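Local coordinates for protein anti-sigma-E factor ChrR (Rhodobacter sphaeroides, PDB 2Z2S) that holds the extracytoplasmic function sigma factor sigma-E inactive through its zinc-binding anti-sigma domain and responds to singlet oxygen through its cupin-like domain, at residues B[17-29]-B[117-129]. Sequence-based numbering, arbitrary orientation.
Sequences AGTLSEAFSLVVA and AILPTGGEAIARL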
loop_
_atom_site.group_PDB
_atom_site.type_symbol
_atom_site.label_atom_id
_atom_site.label_comp_id
_atom_site.label_asym_id
_atom_site.label_seq_id
_atom_site.Cartn_x
_atom_site.Cartn_y
_atom_site.Cartn_z
ATOM N N ALA B 17 3.490 -2.973 -6.545
ATOM C CA ALA B 17 4.221 -4.186 -6.897
ATOM C C ALA B 17 4.978 -4.668 -5.648
ATOM O O ALA B 17 5.308 -5.844 -5.509
ATOM C CB ALA B 17 5.193 -3.900 -8.039
ATOM N N GLY B 18 5.226 -3.744 -4.730
ATOM C CA GLY B 18 5.935 -4.083 -3.513
ATOM C C GLY B 18 7.435 -4.134 -3.709
ATOM O O GLY B 18 8.154 -4.646 -2.845
ATOM N N THR B 19 7.913 -3.596 -4.828
ATOM C CA THR B 19 9.339 -3.610 -5.123
ATOM C C THR B 19 10.087 -2.400 -4.553
ATOM O O THR B 19 11.291 -2.255 -4.741
ATOM C CB THR B 19 9.564 -3.642 -6.631
ATOM O OG1 THR B 19 9.179 -2.383 -7.195
ATOM C CG2 THR B 19 8.736 -4.749 -7.258
ATOM N N LEU B 20 9.363 -1.547 -3.846
ATOM C CA LEU B 20 9.924 -0.329 -3.277
ATOM C C LEU B 20 10.747 -0.602 -2.040
ATOM O O LEU B 20 10.483 -1.568 -1.321
ATOM C CB LEU B 20 8.780 0.626 -2.939
ATOM C CG LEU B 20 8.846 2.032 -3.525
ATOM C CD1 LEU B 20 9.196 1.979 -5.006
ATOM C CD2 LEU B 20 7.514 2.708 -3.310
ATOM N N SER B 21 11.746 0.244 -1.793
ATOM C CA SER B 21 12.594 0.083 -0.604
ATOM C C SER B 21 11.859 0.694 0.579
ATOM O O SER B 21 11.214 1.728 0.446
ATOM C CB SER B 21 13.928 0.793 -0.766
ATOM O OG SER B 21 13.720 2.186 -0.676
ATOM N N GLU B 22 11.975 0.057 1.737
ATOM C CA GLU B 22 11.278 0.491 2.945
ATOM C C GLU B 22 11.142 1.993 3.154
ATOM O O GLU B 22 10.079 2.489 3.535
ATOM C CB GLU B 22 11.925 -0.129 4.175
ATOM C CG GLU B 22 11.118 0.129 5.422
ATOM C CD GLU B 22 11.635 -0.622 6.630
ATOM O OE1 GLU B 22 11.091 -0.410 7.733
ATOM O OE2 GLU B 22 12.578 -1.423 6.477
ATOM N N ALA B 23 12.220 2.721 2.916
ATOM C CA ALA B 23 12.182 4.166 3.085
ATOM C C ALA B 23 11.085 4.778 2.190
ATOM O O ALA B 23 10.112 5.364 2.679
ATOM C CB ALA B 23 13.570 4.769 2.748
ATOM N N PHE B 24 11.247 4.637 0.879
ATOM C CA PHE B 24 10.270 5.176 -0.051
ATOM C C PHE B 24 8.857 4.672 0.264
ATOM O O PHE B 24 7.906 5.439 0.218
ATOM C CB PHE B 24 10.672 4.845 -1.499
ATOM C CG PHE B 24 11.948 5.520 -1.938
ATOM C CD1 PHE B 24 12.132 6.877 -1.724
ATOM C CD2 PHE B 24 12.955 4.809 -2.566
ATOM C CE1 PHE B 24 13.292 7.511 -2.122
ATOM C CE2 PHE B 24 14.123 5.446 -2.969
ATOM C CZ PHE B 24 14.285 6.798 -2.746
ATOM N N SER B 25 8.721 3.391 0.594
ATOM C CA SER B 25 7.418 2.838 0.950
ATOM C C SER B 25 6.849 3.601 2.131
ATOM O O SER B 25 5.646 3.761 2.260
ATOM C CB SER B 25 7.546 1.373 1.346
ATOM O OG SER B 25 8.079 0.608 0.283
ATOM N N LEU B 26 7.719 4.064 3.012
ATOM C CA LEU B 26 7.259 4.813 4.166
ATOM C C LEU B 26 6.640 6.162 3.763
ATOM O O LEU B 26 5.597 6.565 4.258
ATOM C CB LEU B 26 8.427 5.026 5.131
ATOM C CG LEU B 26 8.112 5.732 6.456
ATOM C CD1 LEU B 26 6.838 5.144 7.058
ATOM C CD2 LEU B 26 9.310 5.578 7.436
ATOM N N VAL B 27 7.282 6.867 2.854
ATOM C CA VAL B 27 6.750 8.150 2.457
ATOM C C VAL B 27 5.504 7.995 1.615
ATOM O O VAL B 27 4.499 8.670 1.844
ATOM C CB VAL B 27 7.788 8.941 1.668
ATOM C CG1 VAL B 27 7.180 10.203 1.134
ATOM C CG2 VAL B 27 8.956 9.274 2.569
ATOM N N VAL B 28 5.571 7.105 0.636
ATOM C CA VAL B 28 4.437 6.886 -0.240
ATOM C C VAL B 28 3.188 6.501 0.546
ATOM O O VAL B 28 2.103 7.039 0.316
ATOM C CB VAL B 28 4.737 5.801 -1.256
ATOM C CG1 VAL B 28 3.502 5.502 -2.072
ATOM C CG2 VAL B 28 5.842 6.261 -2.158
ATOM N N ALA B 29 3.343 5.575 1.485
ATOM C CA ALA B 29 2.208 5.142 2.289
ATOM C C ALA B 29 1.719 6.189 3.293
ATOM O O ALA B 29 0.562 6.152 3.691
ATOM C CB ALA B 29 2.539 3.836 3.011
ATOM N N ALA B 117 15.812 13.943 12.357
ATOM C CA ALA B 117 15.765 12.709 13.123
ATOM C C ALA B 117 15.656 11.525 12.161
ATOM O O ALA B 117 14.592 11.263 11.606
ATOM C CB ALA B 117 14.573 12.730 14.068
ATOM N N ILE B 118 16.763 10.815 11.959
ATOM C CA ILE B 118 16.777 9.662 11.068
ATOM C C ILE B 118 15.864 8.542 11.563
ATOM O O ILE B 118 15.818 8.228 12.757
ATOM C CB ILE B 118 18.211 9.103 10.894
ATOM C CG1 ILE B 118 18.990 9.986 9.915
ATOM C CG2 ILE B 118 18.162 7.658 10.424
ATOM C CD1 ILE B 118 20.290 9.390 9.423
ATOM N N LEU B 119 15.131 7.947 10.627
ATOM C CA LEU B 119 14.226 6.857 10.953
ATOM C C LEU B 119 14.872 5.534 10.553
ATOM O O LEU B 119 15.460 5.414 9.477
ATOM C CB LEU B 119 12.890 7.051 10.239
ATOM C CG LEU B 119 12.202 8.377 10.583
ATOM C CD1 LEU B 119 11.026 8.583 9.660
ATOM C CD2 LEU B 119 11.743 8.381 12.028
ATOM N N PRO B 120 14.771 4.524 11.428
ATOM C CA PRO B 120 15.327 3.178 11.238
ATOM C C PRO B 120 14.602 2.350 10.166
ATOM O O PRO B 120 13.427 2.012 10.322
ATOM C CB PRO B 120 15.180 2.567 12.625
ATOM C CG PRO B 120 13.818 3.115 13.042
ATOM C CD PRO B 120 13.943 4.581 12.651
ATOM N N THR B 121 15.302 2.004 9.094
ATOM C CA THR B 121 14.679 1.227 8.030
ATOM C C THR B 121 15.617 0.235 7.352
ATOM O O THR B 121 16.834 0.385 7.383
ATOM C CB THR B 121 14.097 2.144 6.918
ATOM O OG1 THR B 121 15.118 3.036 6.448
ATOM C CG2 THR B 121 12.906 2.941 7.437
ATOM N N GLY B 122 15.027 -0.783 6.736
ATOM C CA GLY B 122 15.802 -1.769 6.018
ATOM C C GLY B 122 16.046 -1.133 4.668
ATOM O O GLY B 122 15.776 0.054 4.508
ATOM N N GLY B 123 16.537 -1.899 3.699
ATOM C CA GLY B 123 16.802 -1.337 2.386
ATOM C C GLY B 123 17.955 -0.347 2.390
ATOM O O GLY B 123 18.503 -0.016 3.440
ATOM N N GLU B 124 18.321 0.132 1.205
ATOM C CA GLU B 124 19.406 1.087 1.070
ATOM C C GLU B 124 18.941 2.491 0.691
ATOM O O GLU B 124 19.575 3.155 -0.123
ATOM C CB GLU B 124 20.394 0.582 0.052
ATOM N N ALA B 125 17.824 2.930 1.263
ATOM C CA ALA B 125 17.285 4.268 1.026
ATOM C C ALA B 125 17.087 4.771 2.448
ATOM O O ALA B 125 16.722 3.993 3.328
ATOM C CB ALA B 125 15.972 4.187 0.305
ATOM N N ILE B 126 17.336 6.050 2.694
ATOM C CA ILE B 126 17.214 6.563 4.053
ATOM C C ILE B 126 15.999 7.453 4.269
ATOM O O ILE B 126 15.617 8.207 3.386
ATOM C CB ILE B 126 18.486 7.356 4.457
ATOM C CG1 ILE B 126 19.726 6.457 4.388
ATOM C CG2 ILE B 126 18.337 7.895 5.865
ATOM C CD1 ILE B 126 20.200 6.116 2.977
ATOM N N ALA B 127 15.407 7.370 5.456
ATOM C CA ALA B 127 14.237 8.176 5.789
ATOM C C ALA B 127 14.575 8.999 7.009
ATOM O O ALA B 127 15.358 8.560 7.855
ATOM C CB ALA B 127 13.049 7.285 6.088
ATOM N N ARG B 128 13.976 10.184 7.104
ATOM C CA ARG B 128 14.218 11.080 8.231
ATOM C C ARG B 128 13.152 12.155 8.333
ATOM O O ARG B 128 12.466 12.465 7.356
ATOM C CB ARG B 128 15.587 11.754 8.089
ATOM C CG ARG B 128 15.692 12.674 6.890
ATOM C CD ARG B 128 17.046 12.573 6.206
ATOM N NE ARG B 128 16.880 12.267 4.787
ATOM C CZ ARG B 128 16.191 13.021 3.932
ATOM N NH1 ARG B 128 15.605 14.139 4.350
ATOM N NH2 ARG B 128 16.076 12.651 2.663
ATOM N N LEU B 129 13.014 12.712 9.530
ATOM C CA LEU B 129 12.064 13.786 9.779
ATOM C C LEU B 129 12.877 15.068 9.804
ATOM O O LEU B 129 13.841 15.173 10.550
ATOM C CB LEU B 129 11.373 13.610 11.132
ATOM C CG LEU B 129 10.354 12.485 11.276
ATOM C CD1 LEU B 129 9.873 12.431 12.717
ATOM C CD2 LEU B 129 9.183 12.725 10.325
HETATM O O HOH W 1 14.882 1.956 3.153
#
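A23 and A125 meet methyl to methyl, CB to CB at 3.5 Å, where helix 22-29 of the zinc-binding anti-sigma domain docks on a β-hairpin of the cupin-like domain, the two strands of segment 117-129 and their connecting loop. The hairpin assignment rests on antiparallel backbone bonds, among them L119 N to A127 O at 2.8 Å. The axes of helix 22-29 and strand 126-129 come within 7.4 Å at 44°, a spacing consistent with the small A23, A125 and A127 side chains between them. A23 CB also lies 4.2 Å from A127 CB. The A125 methyl sits over one face of the F24 ring, 4.0 Å from CE2; the F24 side chain is about 6 Å from that of E147, a ligand of the second zinc site. One turn on, L26 directs CD2 to L119 CD1 at 4.1 Å, the two side chains crossing nearly at right angles; Y97 of helix 94-97 packs on both leucines.

Towards the partly exposed loop 121-123 polar links join the packing. A water accepts from A23 N and donates to G122 O and A125 O, bridging helix and loop. E22 crosses T121 obliquely, CD against T121 CB; chi1 of -172° and an extended chain carry its carboxylate out to G122. Its OE1 is hydrogen-bonded to Y97 OH, and its OE2 also bonds the backbone of a chain of another protein, consistent with the sigma-E partner. G122 N donates to E22 OE2 over 2.5 Å, approaching 56° out of the carboxylate plane.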